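Local coordinates for protein type II restriction enzyme NgoMIV (Neisseria gonorrhoeae, PDB 1FIU) that recognises the double-stranded DNA sequence 5'-GCCGGC-3' and cleaves it after the first G as a magnesium-dependent homotetrameric restriction endonuclease, at residues 32-43 / 220-228; 190-199 / 227-238. All coordinates share one frame; numbering follows the deposited sequence.

Both interactions use helix 225-232, and R227, near its start, takes part in each. Interaction 1 sets the first turn of that helix and the loop before it against the loop and first turn of helix 38-50, toward the periphery of the chain. Interaction 2 lies deeper, where the rest of the helix and the loop after it meet 190-199, close to the magnesium site. Both are buried. The outer contact is a compact proline and isoleucine patch with a single carboxylate-guanidinium pair at the DNA, whereas the inner one has a larger apolar centre, bordered by an arginine gripping backbone carbonyls and by stacked guanidinium groups beside guanine bases. I190 N probably hydrogen-bonds E222 OE2, linking them.

Interaction 1 (32-43 / 220-228); sequences NADGSNTRSFNI and TAEPTPSRI. With nucleotides of chain D; nucleotides of chain A.
P223 presses its ring against N32, S40 and I43 in turn. The nearest approach is at N32, whose backbone O lies 3.1 Å from P223 CD, while the N32 side chain runs past the ring in the opposite direction. With CG set between the backbone N and the carbonyl carbon (chi1 61°), the N32 amide reaches back to A221: ND2 donates to A221 O over 2.8 Å, close to the line of that carbonyl and near the plane of the amide. Asparagine suits the place because its short side chain ends in an N-H donor for a neighbouring backbone carbonyl. On the helical side, I43 lays its CG2 methyl on the ring, 4.0 Å from P223 CB, and also against P223 O, buried without a polar partner in the model. T224 extends this apolar surface, its CG2 3.7 Å from S40 CB.

Two helix starts meet here. N37 caps helix 38-50 by accepting from S40 N, and T224 occupies the N-cap of helix 225-232, with a weak bond from R227 N. Ahead of N37, D34 forms an Asx turn, in which OD1 accepts from S36 N and S36 OG, both reaching it from above the same face of the carboxylate. OD2 faces R227, whose NH1 (2.9 Å) and NH2 (3.0 Å) both grip it in the guanidinium plane, the carboxylate and guanidinium planes 30° apart. D34 OD2 also accepts from N4 of cytosine DC5 of chain D at 3.0 Å, and S36 OG from N4 of DC3 of chain A at 2.8 Å.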
loop_
_atom_site.group_PDB
_atom_site.type_symbol
_atom_site.label_atom_id
_atom_site.label_comp_id
_atom_site.label_asym_id
_atom_site.label_seq_id
_atom_site.Cartn_x
_atom_site.Cartn_y
_atom_site.Cartn_z
ATOM N N ASN I 32 16.762 -1.352 -30.556
ATOM C CA ASN I 32 15.883 -1.138 -29.408
ATOM C C ASN I 32 14.457 -0.880 -29.918
ATOM O O ASN I 32 13.556 -0.542 -29.148
ATOM C CB ASN I 32 16.383 0.006 -28.494
ATOM C CG ASN I 32 16.458 1.327 -29.193
ATOM O OD1 ASN I 32 16.665 1.389 -30.410
ATOM N ND2 ASN I 32 16.302 2.411 -28.434
ATOM N N ALA I 33 14.256 -1.059 -31.229
ATOM C CA ALA I 33 12.931 -0.866 -31.823
ATOM C C ALA I 33 12.108 -2.151 -31.852
ATOM O O ALA I 33 12.631 -3.249 -31.725
ATOM C CB ALA I 33 13.070 -0.342 -33.269
ATOM N N ASP I 34 10.797 -1.984 -32.012
ATOM C CA ASP I 34 9.873 -3.095 -32.153
ATOM C C ASP I 34 9.526 -2.948 -33.644
ATOM O O ASP I 34 8.757 -2.068 -34.007
ATOM C CB ASP I 34 8.625 -2.858 -31.282
ATOM C CG ASP I 34 7.512 -3.867 -31.554
ATOM O OD1 ASP I 34 7.679 -4.719 -32.456
ATOM O OD2 ASP I 34 6.467 -3.797 -30.879
ATOM N N GLY I 35 10.108 -3.794 -34.498
ATOM C CA GLY I 35 9.873 -3.689 -35.937
ATOM C C GLY I 35 8.449 -3.771 -36.462
ATOM O O GLY I 35 8.179 -3.421 -37.611
ATOM N N SER I 36 7.527 -4.223 -35.627
ATOM C CA SER I 36 6.133 -4.363 -36.038
ATOM C C SER I 36 5.379 -3.053 -35.886
ATOM O O SER I 36 4.186 -2.962 -36.219
ATOM C CB SER I 36 5.459 -5.427 -35.166
ATOM O OG SER I 36 5.100 -4.862 -33.902
ATOM N N ASN I 37 6.064 -2.031 -35.383
ATOM C CA ASN I 37 5.403 -0.752 -35.150
ATOM C C ASN I 37 6.131 0.371 -35.856
ATOM O O ASN I 37 7.297 0.631 -35.557
ATOM C CB ASN I 37 5.337 -0.486 -33.637
ATOM C CG ASN I 37 4.537 0.755 -33.296
ATOM O OD1 ASN I 37 5.087 1.846 -33.138
ATOM N ND2 ASN I 37 3.219 0.600 -33.206
ATOM N N THR I 38 5.429 1.013 -36.788
ATOM C CA THR I 38 5.961 2.114 -37.597
ATOM C C THR I 38 6.590 3.213 -36.753
ATOM O O THR I 38 7.707 3.662 -37.027
ATOM C CB THR I 38 4.843 2.766 -38.476
ATOM O OG1 THR I 38 4.296 1.782 -39.365
ATOM C CG2 THR I 38 5.395 3.925 -39.306
ATOM N N ARG I 39 5.874 3.669 -35.728
ATOM C CA ARG I 39 6.423 4.743 -34.923
ATOM C C ARG I 39 7.650 4.289 -34.120
ATOM O O ARG I 39 8.619 5.040 -34.015
ATOM C CB ARG I 39 5.330 5.344 -34.026
ATOM C CG ARG I 39 4.219 6.064 -34.833
ATOM C CD ARG I 39 3.244 6.799 -33.925
ATOM N NE ARG I 39 2.232 7.544 -34.672
ATOM C CZ ARG I 39 1.209 6.988 -35.318
ATOM N NH1 ARG I 39 1.048 5.668 -35.316
ATOM N NH2 ARG I 39 0.339 7.758 -35.962
ATOM N N SER I 40 7.621 3.078 -33.560
ATOM C CA SER I 40 8.790 2.591 -32.816
ATOM C C SER I 40 10.003 2.524 -33.749
ATOM O O SER I 40 11.093 3.001 -33.421
ATOM C CB SER I 40 8.523 1.202 -32.227
ATOM O OG SER I 40 9.641 0.725 -31.468
ATOM N N PHE I 41 9.794 1.918 -34.918
ATOM C CA PHE I 41 10.830 1.789 -35.942
ATOM C C PHE I 41 11.441 3.141 -36.295
ATOM O O PHE I 41 12.661 3.298 -36.280
ATOM C CB PHE I 41 10.209 1.166 -37.209
ATOM C CG PHE I 41 11.175 1.022 -38.355
ATOM C CD1 PHE I 41 11.800 -0.197 -38.601
ATOM C CD2 PHE I 41 11.458 2.110 -39.185
ATOM C CE1 PHE I 41 12.699 -0.337 -39.663
ATOM C CE2 PHE I 41 12.363 1.981 -40.248
ATOM C CZ PHE I 41 12.977 0.753 -40.483
ATOM N N ASN I 42 10.593 4.119 -36.616
ATOM C CA ASN I 42 11.084 5.444 -36.987
ATOM C C ASN I 42 11.706 6.251 -35.858
ATOM O O ASN I 42 12.686 6.980 -36.073
ATOM C CB ASN I 42 9.975 6.272 -37.644
ATOM C CG ASN I 42 9.561 5.704 -38.977
ATOM O OD1 ASN I 42 10.409 5.264 -39.751
ATOM N ND2 ASN I 42 8.265 5.708 -39.256
ATOM N N ILE I 43 11.138 6.148 -34.660
ATOM C CA ILE I 43 11.694 6.879 -33.529
ATOM C C ILE I 43 13.088 6.325 -33.214
ATOM O O ILE I 43 14.041 7.079 -33.075
ATOM C CB ILE I 43 10.784 6.777 -32.264
ATOM C CG1 ILE I 43 9.474 7.547 -32.494
ATOM C CG2 ILE I 43 11.504 7.379 -31.052
ATOM C CD1 ILE I 43 8.446 7.283 -31.406
ATOM N N THR I 220 15.803 3.344 -18.901
ATOM C CA THR I 220 15.357 2.560 -20.045
ATOM C C THR I 220 15.820 3.117 -21.387
ATOM O O THR I 220 16.093 4.314 -21.513
ATOM C CB THR I 220 13.787 2.469 -20.034
ATOM O OG1 THR I 220 13.347 1.523 -21.017
ATOM C CG2 THR I 220 13.157 3.841 -20.319
ATOM N N ALA I 221 15.920 2.233 -22.386
ATOM C CA ALA I 221 16.268 2.678 -23.731
ATOM C C ALA I 221 15.045 2.481 -24.633
ATOM O O ALA I 221 15.158 2.557 -25.853
ATOM C CB ALA I 221 17.464 1.916 -24.278
ATOM N N GLU I 222 13.877 2.240 -24.034
ATOM C CA GLU I 222 12.645 2.066 -24.832
ATOM C C GLU I 222 12.398 3.337 -25.659
ATOM O O GLU I 222 12.352 4.452 -25.120
ATOM C CB GLU I 222 11.455 1.778 -23.900
ATOM C CG GLU I 222 10.080 1.879 -24.599
ATOM C CD GLU I 222 9.969 0.945 -25.794
ATOM O OE1 GLU I 222 9.311 1.341 -26.783
ATOM O OE2 GLU I 222 10.520 -0.182 -25.750
ATOM N N PRO I 223 12.179 3.196 -26.982
ATOM C CA PRO I 223 11.962 4.417 -27.768
ATOM C C PRO I 223 10.582 5.076 -27.726
ATOM O O PRO I 223 10.462 6.288 -27.940
ATOM C CB PRO I 223 12.329 3.973 -29.199
ATOM C CG PRO I 223 11.901 2.551 -29.217
ATOM C CD PRO I 223 12.390 2.027 -27.852
ATOM N N THR I 224 9.541 4.304 -27.441
ATOM C CA THR I 224 8.205 4.891 -27.473
ATOM C C THR I 224 7.629 5.457 -26.181
ATOM O O THR I 224 7.669 4.808 -25.140
ATOM C CB THR I 224 7.162 3.891 -28.051
ATOM O OG1 THR I 224 6.988 2.770 -27.171
ATOM C CG2 THR I 224 7.617 3.395 -29.421
ATOM N N PRO I 225 7.089 6.684 -26.239
ATOM C CA PRO I 225 6.497 7.287 -25.043
ATOM C C PRO I 225 5.399 6.409 -24.450
ATOM O O PRO I 225 5.250 6.337 -23.224
ATOM C CB PRO I 225 5.935 8.625 -25.565
ATOM C CG PRO I 225 6.983 9.013 -26.594
ATOM C CD PRO I 225 7.237 7.691 -27.317
ATOM N N SER I 226 4.617 5.740 -25.305
ATOM C CA SER I 226 3.536 4.898 -24.796
ATOM C C SER I 226 4.066 3.777 -23.912
ATOM O O SER I 226 3.537 3.552 -22.825
ATOM C CB SER I 226 2.692 4.309 -25.947
ATOM O OG SER I 226 3.464 3.473 -26.776
ATOM N N ARG I 227 5.110 3.080 -24.356
ATOM C CA ARG I 227 5.650 1.993 -23.545
ATOM C C ARG I 227 6.371 2.532 -22.310
ATOM O O ARG I 227 6.274 1.949 -21.226
ATOM C CB ARG I 227 6.557 1.107 -24.404
ATOM C CG ARG I 227 5.745 0.016 -25.121
ATOM C CD ARG I 227 6.488 -0.635 -26.277
ATOM N NE ARG I 227 5.723 -1.779 -26.747
ATOM C CZ ARG I 227 5.792 -2.288 -27.975
ATOM N NH1 ARG I 227 6.593 -1.759 -28.888
ATOM N NH2 ARG I 227 5.064 -3.345 -28.282
ATOM N N ILE I 228 7.066 3.651 -22.455
ATOM C CA ILE I 228 7.723 4.257 -21.295
ATOM C C ILE I 228 6.644 4.595 -20.241
ATOM O O ILE I 228 6.846 4.376 -19.022
ATOM C CB ILE I 228 8.433 5.574 -21.688
ATOM C CG1 ILE I 228 9.596 5.274 -22.634
ATOM C CG2 ILE I 228 8.887 6.346 -20.420
ATOM C CD1 ILE I 228 10.082 6.511 -23.355
ATOM P P DC D 5 7.707 -13.072 -35.475
ATOM O OP1 DC D 5 7.757 -14.462 -35.949
ATOM O OP2 DC D 5 8.111 -11.965 -36.360
ATOM O "O5'" DC D 5 6.230 -12.723 -35.007
ATOM C "C5'" DC D 5 5.492 -13.616 -34.190
ATOM C "C4'" DC D 5 4.152 -13.009 -33.851
ATOM O "O4'" DC D 5 4.312 -11.988 -32.841
ATOM C "C3'" DC D 5 3.450 -12.326 -35.031
ATOM O "O3'" DC D 5 2.078 -12.727 -35.045
ATOM C "C2'" DC D 5 3.522 -10.849 -34.698
ATOM C "C1'" DC D 5 3.480 -10.889 -33.180
ATOM N N1 DC D 5 3.985 -9.707 -32.479
ATOM C C2 DC D 5 3.377 -9.337 -31.250
ATOM O O2 DC D 5 2.436 -10.018 -30.818
ATOM N N3 DC D 5 3.841 -8.257 -30.585
ATOM C C4 DC D 5 4.878 -7.558 -31.079
ATOM N N4 DC D 5 5.320 -6.503 -30.378
ATOM C C5 DC D 5 5.509 -7.911 -32.317
ATOM C C6 DC D 5 5.027 -8.976 -32.977
ATOM P P DC A 3 -0.752 1.226 -29.472
ATOM O OP1 DC A 3 -1.427 2.339 -28.750
ATOM O OP2 DC A 3 0.588 1.450 -30.084
ATOM O "O5'" DC A 3 -0.616 -0.019 -28.484
ATOM C "C5'" DC A 3 -1.772 -0.721 -28.047
ATOM C "C4'" DC A 3 -1.380 -2.031 -27.408
ATOM O "O4'" DC A 3 -0.950 -2.982 -28.407
ATOM C "C3'" DC A 3 -0.215 -1.907 -26.421
ATOM O "O3'" DC A 3 -0.458 -2.797 -25.331
ATOM C "C2'" DC A 3 0.964 -2.443 -27.220
ATOM C "C1'" DC A 3 0.286 -3.555 -27.987
ATOM N N1 DC A 3 0.986 -4.035 -29.186
ATOM C C2 DC A 3 0.574 -5.237 -29.742
ATOM O O2 DC A 3 -0.344 -5.862 -29.199
ATOM N N3 DC A 3 1.178 -5.690 -30.875
ATOM C C4 DC A 3 2.145 -4.968 -31.443
ATOM N N4 DC A 3 2.691 -5.426 -32.584
ATOM C C5 DC A 3 2.595 -3.738 -30.877
ATOM C C6 DC A 3 1.998 -3.319 -29.753
HETATM O O HOH W 1 11.187 -1.579 -28.077
HETATM O O HOH W 2 9.033 -0.060 -28.959
#

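Interaction 2 (190-199 / 227-238); sequences IRSDRAQNAR and RISSIALGTGEI. With nucleotides of chain D; nucleotides of chain B; nucleotides of chain A.
I231 reaches toward A198, its CG1 anti to the backbone N (chi1 -174°), and CD1 comes tightly against A198 CB at 3.5 Å. The same methyl touches R199 CG, while I231 CG2 meets I190 CD1 at 4.1 Å. Alanine suits position 198 because a bare methyl allows this close approach, and I238 CD1 packs next to it, 3.3 Å from A198 O. I190 lays its other branch, CG2, on R227 O and S230 OG, and beside it the CB atoms of S192 and S230 meet.

The two helices, 197-208 and 225-232, lie in successive connections between parallel strands of the PDDEXK nuclease sheet. At the C-terminal end of helix 225-232, S230 O is held from opposite faces of its plane. Q196 NE2 reaches S230 O from one side at 3.0 Å, almost straight (170°), and R199 NH2 comes from the other. R199 spreads its bonds round the guanidinium rim: NE to Q196 OE1, NH2 also to L233 O at 3.0 Å, and NH1 to E237 OE1 in a 2.9 Å salt bridge, the two planes steep to each other. E237 OE2 forms a second salt bridge, with R207 of the second subunit.

At the DNA end the guanidinium of R191 lies flat on that of R227, centres 4.0 Å apart and planes at 17°, and guanine DG3 of chain D covers the other face of R191. R194 NH2 donates to N7 of that guanine over 3.0 Å, and S192 OG bonds a phosphate oxygen of DG4 of chain A. R191 NE donates to a guanine O6. The like charges are probably offset by guanine oxygens and D34, salt-bridged to R227 but only weakly paired with R191; arginine N-H groups at O6 and N7 fit guanine recognition.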
loop_
_atom_site.group_PDB
_atom_site.type_symbol
_atom_site.label_atom_id
_atom_site.label_comp_id
_atom_site.label_asym_id
_atom_site.label_seq_id
_atom_site.Cartn_x
_atom_site.Cartn_y
_atom_site.Cartn_z
ATOM N N ILE I 190 10.833 -2.096 -23.386
ATOM C CA ILE I 190 9.689 -2.341 -22.526
ATOM C C ILE I 190 8.495 -2.982 -23.258
ATOM O O ILE I 190 8.302 -2.732 -24.449
ATOM C CB ILE I 190 9.174 -0.977 -21.944
ATOM C CG1 ILE I 190 10.166 -0.429 -20.910
ATOM C CG2 ILE I 190 7.725 -1.141 -21.389
ATOM C CD1 ILE I 190 9.824 1.006 -20.450
ATOM N N ARG I 191 7.773 -3.859 -22.559
ATOM C CA ARG I 191 6.466 -4.342 -23.002
ATOM C C ARG I 191 5.695 -3.996 -21.714
ATOM O O ARG I 191 6.218 -4.205 -20.590
ATOM C CB ARG I 191 6.396 -5.839 -23.292
ATOM C CG ARG I 191 7.086 -6.225 -24.611
ATOM C CD ARG I 191 6.495 -5.512 -25.804
ATOM N NE ARG I 191 7.141 -5.968 -27.036
ATOM C CZ ARG I 191 8.221 -5.426 -27.594
ATOM N NH1 ARG I 191 8.836 -4.368 -27.055
ATOM N NH2 ARG I 191 8.708 -5.964 -28.712
ATOM N N SER I 192 4.477 -3.469 -21.847
ATOM C CA SER I 192 3.740 -3.028 -20.670
ATOM C C SER I 192 3.450 -4.084 -19.608
ATOM O O SER I 192 3.229 -3.734 -18.443
ATOM C CB SER I 192 2.443 -2.327 -21.093
ATOM O OG SER I 192 1.641 -3.216 -21.837
ATOM N N ASP I 193 3.443 -5.363 -19.970
ATOM C CA ASP I 193 3.186 -6.391 -18.981
ATOM C C ASP I 193 4.407 -6.665 -18.112
ATOM O O ASP I 193 4.352 -6.584 -16.860
ATOM C CB ASP I 193 2.717 -7.707 -19.642
ATOM C CG ASP I 193 3.727 -8.273 -20.650
ATOM O OD1 ASP I 193 3.963 -9.505 -20.638
ATOM O OD2 ASP I 193 4.271 -7.492 -21.451
ATOM N N ARG I 194 5.522 -6.975 -18.760
ATOM C CA ARG I 194 6.746 -7.284 -18.027
ATOM C C ARG I 194 7.377 -6.074 -17.319
ATOM O O ARG I 194 8.202 -6.250 -16.431
ATOM C CB ARG I 194 7.775 -7.949 -18.968
ATOM C CG ARG I 194 8.163 -7.177 -20.245
ATOM C CD ARG I 194 9.232 -8.030 -21.047
ATOM N NE ARG I 194 9.535 -7.523 -22.393
ATOM C CZ ARG I 194 10.319 -6.484 -22.664
ATOM N NH1 ARG I 194 10.918 -5.809 -21.679
ATOM N NH2 ARG I 194 10.486 -6.090 -23.931
ATOM N N ALA I 195 6.987 -4.856 -17.678
ATOM C CA ALA I 195 7.582 -3.695 -17.028
ATOM C C ALA I 195 7.078 -3.499 -15.603
ATOM O O ALA I 195 7.684 -2.768 -14.817
ATOM C CB ALA I 195 7.307 -2.419 -17.863
ATOM N N GLN I 196 5.970 -4.154 -15.271
ATOM C CA GLN I 196 5.372 -3.975 -13.947
ATOM C C GLN I 196 6.173 -4.578 -12.808
ATOM O O GLN I 196 5.885 -4.296 -11.631
ATOM C CB GLN I 196 3.931 -4.519 -13.923
ATOM C CG GLN I 196 3.034 -3.887 -15.002
ATOM C CD GLN I 196 3.117 -2.361 -15.068
ATOM O OE1 GLN I 196 3.051 -1.672 -14.052
ATOM N NE2 GLN I 196 3.253 -1.826 -16.273
ATOM N N ASN I 197 7.159 -5.411 -13.116
ATOM C CA ASN I 197 7.971 -5.947 -12.019
ATOM C C ASN I 197 8.772 -4.818 -11.344
ATOM O O ASN I 197 9.184 -4.978 -10.193
ATOM C CB ASN I 197 8.885 -7.113 -12.449
ATOM C CG ASN I 197 9.989 -6.728 -13.457
ATOM O OD1 ASN I 197 9.890 -5.563 -14.067
ATOM N ND2 ASN I 197 10.932 -7.536 -13.690
ATOM N N ALA I 198 8.943 -3.660 -12.012
ATOM C CA ALA I 198 9.643 -2.521 -11.386
ATOM C C ALA I 198 8.746 -1.981 -10.261
ATOM O O ALA I 198 9.232 -1.520 -9.224
ATOM C CB ALA I 198 9.925 -1.418 -12.425
ATOM N N ARG I 199 7.434 -2.049 -10.462
ATOM C CA ARG I 199 6.514 -1.593 -9.441
ATOM C C ARG I 199 6.448 -2.541 -8.253
ATOM O O ARG I 199 6.407 -2.089 -7.092
ATOM C CB ARG I 199 5.087 -1.399 -10.009
ATOM C CG ARG I 199 4.952 -0.251 -11.009
ATOM C CD ARG I 199 3.483 -0.017 -11.414
ATOM N NE ARG I 199 3.331 0.783 -12.640
ATOM C CZ ARG I 199 3.234 2.104 -12.705
ATOM N NH1 ARG I 199 3.273 2.852 -11.603
ATOM N NH2 ARG I 199 3.065 2.690 -13.888
ATOM N N ARG I 227 5.110 3.080 -24.356
ATOM C CA ARG I 227 5.650 1.993 -23.545
ATOM C C ARG I 227 6.371 2.532 -22.310
ATOM O O ARG I 227 6.274 1.949 -21.226
ATOM C CB ARG I 227 6.557 1.107 -24.404
ATOM C CG ARG I 227 5.745 0.016 -25.121
ATOM C CD ARG I 227 6.488 -0.635 -26.277
ATOM N NE ARG I 227 5.723 -1.779 -26.747
ATOM C CZ ARG I 227 5.792 -2.288 -27.975
ATOM N NH1 ARG I 227 6.593 -1.759 -28.888
ATOM N NH2 ARG I 227 5.064 -3.345 -28.282
ATOM N N ILE I 228 7.066 3.651 -22.455
ATOM C CA ILE I 228 7.723 4.257 -21.295
ATOM C C ILE I 228 6.644 4.595 -20.241
ATOM O O ILE I 228 6.846 4.376 -19.022
ATOM C CB ILE I 228 8.433 5.574 -21.688
ATOM C CG1 ILE I 228 9.596 5.274 -22.634
ATOM C CG2 ILE I 228 8.887 6.346 -20.420
ATOM C CD1 ILE I 228 10.082 6.511 -23.355
ATOM N N SER I 229 5.498 5.111 -20.698
ATOM C CA SER I 229 4.430 5.522 -19.787
ATOM C C SER I 229 3.868 4.398 -18.918
ATOM O O SER I 229 3.328 4.676 -17.838
ATOM C CB SER I 229 3.282 6.215 -20.566
ATOM O OG SER I 229 2.430 5.256 -21.194
ATOM N N SER I 230 4.012 3.147 -19.370
ATOM C CA SER I 230 3.496 2.010 -18.611
ATOM C C SER I 230 4.219 1.850 -17.260
ATOM O O SER I 230 3.710 1.187 -16.382
ATOM C CB SER I 230 3.571 0.702 -19.417
ATOM O OG SER I 230 4.898 0.275 -19.647
ATOM N N ILE I 231 5.408 2.426 -17.122
ATOM C CA ILE I 231 6.090 2.388 -15.819
ATOM C C ILE I 231 6.301 3.808 -15.250
ATOM O O ILE I 231 6.336 3.983 -14.031
ATOM C CB ILE I 231 7.439 1.598 -15.915
ATOM C CG1 ILE I 231 8.078 1.433 -14.525
ATOM C CG2 ILE I 231 8.386 2.285 -16.866
ATOM C CD1 ILE I 231 7.273 0.536 -13.557
ATOM N N ALA I 232 6.388 4.832 -16.114
ATOM C CA ALA I 232 6.621 6.192 -15.640
ATOM C C ALA I 232 5.395 6.889 -15.044
ATOM O O ALA I 232 5.506 7.657 -14.077
ATOM C CB ALA I 232 7.189 7.058 -16.776
ATOM N N LEU I 233 4.216 6.641 -15.605
ATOM C CA LEU I 233 3.029 7.316 -15.058
ATOM C C LEU I 233 2.623 6.772 -13.699
ATOM O O LEU I 233 2.824 5.608 -13.406
ATOM C CB LEU I 233 1.841 7.192 -16.031
ATOM C CG LEU I 233 1.997 7.902 -17.373
ATOM C CD1 LEU I 233 0.734 7.583 -18.196
ATOM C CD2 LEU I 233 2.171 9.401 -17.220
ATOM N N GLY I 234 2.042 7.642 -12.873
ATOM C CA GLY I 234 1.598 7.224 -11.561
ATOM C C GLY I 234 2.707 7.442 -10.544
ATOM O O GLY I 234 3.865 7.665 -10.924
ATOM N N THR I 235 2.351 7.367 -9.260
ATOM C CA THR I 235 3.326 7.565 -8.185
ATOM C C THR I 235 3.127 6.537 -7.091
ATOM O O THR I 235 2.083 5.884 -7.014
ATOM C CB THR I 235 3.177 8.972 -7.535
ATOM O OG1 THR I 235 1.842 9.137 -7.049
ATOM C CG2 THR I 235 3.482 10.068 -8.544
ATOM N N GLY I 236 4.149 6.397 -6.241
ATOM C CA GLY I 236 4.066 5.484 -5.110
ATOM C C GLY I 236 5.070 4.342 -5.072
ATOM O O GLY I 236 5.439 3.851 -3.991
ATOM N N GLU I 237 5.492 3.901 -6.244
ATOM C CA GLU I 237 6.458 2.792 -6.340
ATOM C C GLU I 237 7.817 3.229 -6.871
ATOM O O GLU I 237 8.855 2.900 -6.291
ATOM C CB GLU I 237 5.933 1.711 -7.287
ATOM C CG GLU I 237 4.569 1.120 -6.961
ATOM C CD GLU I 237 3.400 1.775 -7.697
ATOM O OE1 GLU I 237 3.563 2.406 -8.777
ATOM O OE2 GLU I 237 2.283 1.636 -7.179
ATOM N N ILE I 238 7.783 3.976 -7.971
ATOM C CA ILE I 238 8.946 4.457 -8.694
ATOM C C ILE I 238 9.151 5.955 -8.501
ATOM O O ILE I 238 8.233 6.768 -8.760
ATOM C CB ILE I 238 8.757 4.146 -10.216
ATOM C CG1 ILE I 238 8.485 2.651 -10.409
ATOM C CG2 ILE I 238 9.954 4.612 -11.030
ATOM C CD1 ILE I 238 9.497 1.739 -9.833
ATOM P P DG D 3 14.367 -6.751 -27.173
ATOM O OP1 DG D 3 15.337 -6.525 -28.264
ATOM O OP2 DG D 3 13.190 -5.836 -27.042
ATOM O "O5'" DG D 3 13.774 -8.217 -27.274
ATOM C "C5'" DG D 3 14.527 -9.301 -27.806
ATOM C "C4'" DG D 3 13.723 -10.000 -28.880
ATOM O "O4'" DG D 3 12.569 -10.645 -28.300
ATOM C "C3'" DG D 3 13.179 -9.076 -29.964
ATOM O "O3'" DG D 3 13.270 -9.759 -31.217
ATOM C "C2'" DG D 3 11.760 -8.772 -29.509
ATOM C "C1'" DG D 3 11.363 -9.992 -28.688
ATOM N N9 DG D 3 10.639 -9.645 -27.466
ATOM C C8 DG D 3 10.762 -8.490 -26.728
ATOM N N7 DG D 3 9.969 -8.456 -25.685
ATOM C C5 DG D 3 9.292 -9.668 -25.731
ATOM C C6 DG D 3 8.309 -10.211 -24.859
ATOM O O6 DG D 3 7.855 -9.728 -23.820
ATOM N N1 DG D 3 7.866 -11.458 -25.295
ATOM C C2 DG D 3 8.344 -12.120 -26.420
ATOM N N2 DG D 3 7.807 -13.323 -26.686
ATOM N N3 DG D 3 9.275 -11.635 -27.217
ATOM C C4 DG D 3 9.692 -10.411 -26.829
ATOM O OP3 DC B 1 -1.933 -8.565 -20.237
ATOM P P DC B 1 -1.768 -10.029 -19.886
ATOM O OP1 DC B 1 -0.559 -10.331 -19.016
ATOM O OP2 DC B 1 -3.032 -10.651 -19.387
ATOM O "O5'" DC B 1 -1.449 -10.751 -21.309
ATOM C "C5'" DC B 1 -2.517 -11.265 -22.100
ATOM C "C4'" DC B 1 -1.972 -12.204 -23.142
ATOM O "O4'" DC B 1 -1.343 -11.366 -24.148
ATOM C "C3'" DC B 1 -0.864 -13.129 -22.636
ATOM O "O3'" DC B 1 -1.358 -14.409 -22.309
ATOM C "C2'" DC B 1 0.094 -13.236 -23.815
ATOM C "C1'" DC B 1 -0.179 -12.016 -24.671
ATOM N N1 DC B 1 0.955 -11.090 -24.522
ATOM C C2 DC B 1 2.029 -11.178 -25.435
ATOM O O2 DC B 1 1.996 -12.051 -26.309
ATOM N N3 DC B 1 3.066 -10.320 -25.325
ATOM C C4 DC B 1 3.073 -9.396 -24.357
ATOM N N4 DC B 1 4.105 -8.537 -24.327
ATOM C C5 DC B 1 2.021 -9.300 -23.393
ATOM C C6 DC B 1 0.981 -10.156 -23.512
ATOM P P DG A 4 -1.159 -2.244 -23.993
ATOM O OP1 DG A 4 -2.344 -1.417 -24.344
ATOM O OP2 DG A 4 -0.090 -1.661 -23.120
ATOM O "O5'" DG A 4 -1.708 -3.568 -23.311
ATOM C "C5'" DG A 4 -2.860 -4.234 -23.834
ATOM C "C4'" DG A 4 -2.643 -5.732 -23.841
ATOM O "O4'" DG A 4 -1.605 -6.076 -24.789
ATOM C "C3'" DG A 4 -2.201 -6.339 -22.505
ATOM O "O3'" DG A 4 -2.732 -7.662 -22.431
ATOM C "C2'" DG A 4 -0.687 -6.451 -22.661
ATOM C "C1'" DG A 4 -0.564 -6.801 -24.132
ATOM N N9 DG A 4 0.683 -6.401 -24.772
ATOM C C8 DG A 4 1.518 -5.366 -24.427
ATOM N N7 DG A 4 2.488 -5.192 -25.291
ATOM C C5 DG A 4 2.292 -6.188 -26.238
ATOM C C6 DG A 4 3.001 -6.469 -27.432
ATOM O O6 DG A 4 3.942 -5.844 -27.925
ATOM N N1 DG A 4 2.481 -7.587 -28.087
ATOM C C2 DG A 4 1.397 -8.318 -27.665
ATOM N N2 DG A 4 1.072 -9.389 -28.404
ATOM N N3 DG A 4 0.692 -8.028 -26.582
ATOM C C4 DG A 4 1.206 -6.962 -25.916
HETATM O O HOH W 3 3.984 -2.925 -24.718
#